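Local coordinates for penicillin-binding protein activator LpoA (Escherichia coli, PDB 6DR3), which regulates peptidoglycan synthesis as an outer-membrane lipoprotein that interacts with PBP1a and stimulates its transpeptidase activity in vitro, this chain being its amino-terminal domain, at residues A16-Y21 with E47-Q52. Sequence-based numbering, arbitrary orientation.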
loop_
_atom_site.group_PDB
_atom_site.type_symbol
_atom_site.label_atom_id
_atom_site.label_comp_id
_atom_site.label_asym_id
_atom_site.label_seq_id
_atom_site.Cartn_x
_atom_site.Cartn_y
_atom_site.Cartn_z
ATOM N N ALA A 16 -11.867 -9.668 9.438
ATOM C CA ALA A 16 -12.951 -10.608 9.197
ATOM C C ALA A 16 -13.539 -10.303 7.826
ATOM O O ALA A 16 -13.212 -9.290 7.202
ATOM C CB ALA A 16 -14.027 -10.525 10.289
ATOM N N ASP A 17 -14.413 -11.184 7.349
ATOM C CA ASP A 17 -15.021 -10.989 6.042
ATOM C C ASP A 17 -16.340 -10.224 6.169
ATOM O O ASP A 17 -16.837 -9.958 7.264
ATOM C CB ASP A 17 -15.233 -12.331 5.339
ATOM C CG ASP A 17 -16.146 -13.265 6.107
ATOM O OD1 ASP A 17 -16.870 -12.801 7.012
ATOM O OD2 ASP A 17 -16.135 -14.476 5.804
ATOM N N SER A 18 -16.908 -9.867 5.013
ATOM C CA SER A 18 -18.109 -9.038 5.003
ATOM C C SER A 18 -19.281 -9.745 5.670
ATOM O O SER A 18 -20.109 -9.105 6.327
ATOM C CB SER A 18 -18.464 -8.651 3.569
ATOM O OG SER A 18 -18.676 -9.803 2.772
ATOM N N ALA A 19 -19.372 -11.069 5.513
ATOM C CA ALA A 19 -20.463 -11.809 6.139
ATOM C C ALA A 19 -20.470 -11.603 7.649
ATOM O O ALA A 19 -21.530 -11.400 8.253
ATOM C CB ALA A 19 -20.350 -13.294 5.796
ATOM N N PHE A 20 -19.293 -11.647 8.275
ATOM C CA PHE A 20 -19.197 -11.406 9.711
ATOM C C PHE A 20 -19.635 -9.989 10.058
ATOM O O PHE A 20 -20.474 -9.783 10.943
ATOM C CB PHE A 20 -17.761 -11.659 10.176
ATOM C CG PHE A 20 -17.544 -11.425 11.643
ATOM C CD1 PHE A 20 -17.887 -12.391 12.573
ATOM C CD2 PHE A 20 -16.979 -10.244 12.091
ATOM C CE1 PHE A 20 -17.679 -12.177 13.924
ATOM C CE2 PHE A 20 -16.768 -10.025 13.439
ATOM C CZ PHE A 20 -17.118 -10.994 14.356
ATOM N N TYR A 21 -19.078 -8.994 9.363
ATOM C CA TYR A 21 -19.413 -7.603 9.654
ATOM C C TYR A 21 -20.898 -7.333 9.448
ATOM O O TYR A 21 -21.522 -6.625 10.247
ATOM C CB TYR A 21 -18.581 -6.672 8.775
ATOM C CG TYR A 21 -17.091 -6.720 9.036
ATOM C CD1 TYR A 21 -16.589 -6.894 10.321
ATOM C CD2 TYR A 21 -16.184 -6.587 7.995
ATOM C CE1 TYR A 21 -15.225 -6.933 10.555
ATOM C CE2 TYR A 21 -14.822 -6.623 8.221
ATOM C CZ TYR A 21 -14.347 -6.797 9.499
ATOM O OH TYR A 21 -12.987 -6.834 9.717
ATOM N N GLU A 47 -13.556 -7.867 -1.341
ATOM C CA GLU A 47 -14.019 -9.144 -1.865
ATOM C C GLU A 47 -14.510 -9.054 -3.305
ATOM O O GLU A 47 -14.822 -10.090 -3.899
ATOM C CB GLU A 47 -15.130 -9.690 -0.963
ATOM C CG GLU A 47 -14.633 -10.068 0.425
ATOM C CD GLU A 47 -15.752 -10.282 1.427
ATOM O OE1 GLU A 47 -16.923 -10.402 1.008
ATOM O OE2 GLU A 47 -15.453 -10.326 2.641
ATOM N N GLY A 48 -14.576 -7.857 -3.877
ATOM C CA GLY A 48 -15.059 -7.685 -5.232
ATOM C C GLY A 48 -16.550 -7.475 -5.351
ATOM O O GLY A 48 -17.077 -7.517 -6.469
ATOM N N LYS A 49 -17.245 -7.255 -4.236
ATOM C CA LYS A 49 -18.689 -7.021 -4.238
ATOM C C LYS A 49 -18.947 -5.516 -4.306
ATOM O O LYS A 49 -19.433 -4.882 -3.367
ATOM C CB LYS A 49 -19.326 -7.646 -3.003
ATOM C CG LYS A 49 -19.351 -9.167 -3.012
ATOM C CD LYS A 49 -19.110 -9.735 -1.623
ATOM C CE LYS A 49 -19.870 -11.032 -1.405
ATOM N NZ LYS A 49 -19.639 -12.016 -2.489
ATOM N N THR A 50 -18.603 -4.947 -5.464
ATOM C CA THR A 50 -18.614 -3.495 -5.610
ATOM C C THR A 50 -20.028 -2.935 -5.510
ATOM O O THR A 50 -20.247 -1.904 -4.863
ATOM C CB THR A 50 -17.973 -3.096 -6.940
ATOM O OG1 THR A 50 -16.722 -3.778 -7.091
ATOM C CG2 THR A 50 -17.727 -1.593 -6.986
ATOM N N GLY A 51 -21.000 -3.598 -6.141
ATOM C CA GLY A 51 -22.369 -3.112 -6.087
ATOM C C GLY A 51 -22.878 -2.968 -4.665
ATOM O O GLY A 51 -23.413 -1.923 -4.284
ATOM N N GLN A 52 -22.716 -4.018 -3.857
ATOM C CA GLN A 52 -23.192 -3.959 -2.479
ATOM C C GLN A 52 -22.385 -2.970 -1.648
ATOM O O GLN A 52 -22.937 -2.326 -0.749
ATOM C CB GLN A 52 -23.154 -5.352 -1.846
ATOM C CG GLN A 52 -24.280 -6.261 -2.323
ATOM C CD GLN A 52 -24.410 -7.527 -1.497
ATOM O OE1 GLN A 52 -23.417 -8.085 -1.033
ATOM N NE2 GLN A 52 -25.642 -7.983 -1.309
#
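Glu47 reaches across to the first turn of helix 18-25 and takes hold of Ser18 with both oxygens of its carboxylate. From CB the chain points toward that turn. CG lies anti to the carbonyl carbon (chi1 -67°), and the extended run beyond it carries CD to within 3.3 Å of Ser18 OG. There the carboxylate forks. OE1 accepts from the hydroxyl, Ser18 OG, at 2.6 Å, and OE2 accepts from the amide, Ser18 N, at 2.8 Å in a nearly straight bond (164°). Both donors come in on the syn side, somewhat off the carboxylate plane, and the two bonds together fix the rotation of the group. Glutamate has the length to span the gap and two acceptors for two donors. Ser18 suits its place because OG, between backbone N and carbonyl carbon (chi1 59°), sets a second donor beside the N-H.

Asp17 is the N-cap of the same helix: its short acidic side chain lets OD1 fold back to Phe20 N at 3.0 Å, while its CB rests 3.4 Å from Glu47 OE2. The two like charges, with Asp17 OD1 and Glu47 OE2 5.2 Å apart, are probably eased by the partly positive N-terminal end of helix 18-25.

Gly48, with no CB to meet the carbonyl O before it, suits the positive phi of a Schellman motif; Lys49 occupies the N-cap position of helix 50-58. In this all-helical, TPR-like domain, the clasp ties the start of helix 18-25 to the place where helix 30-47 gives way to helix 50-58, with Ser18 also packing on Ala43 and Leu44 of helix 30-47.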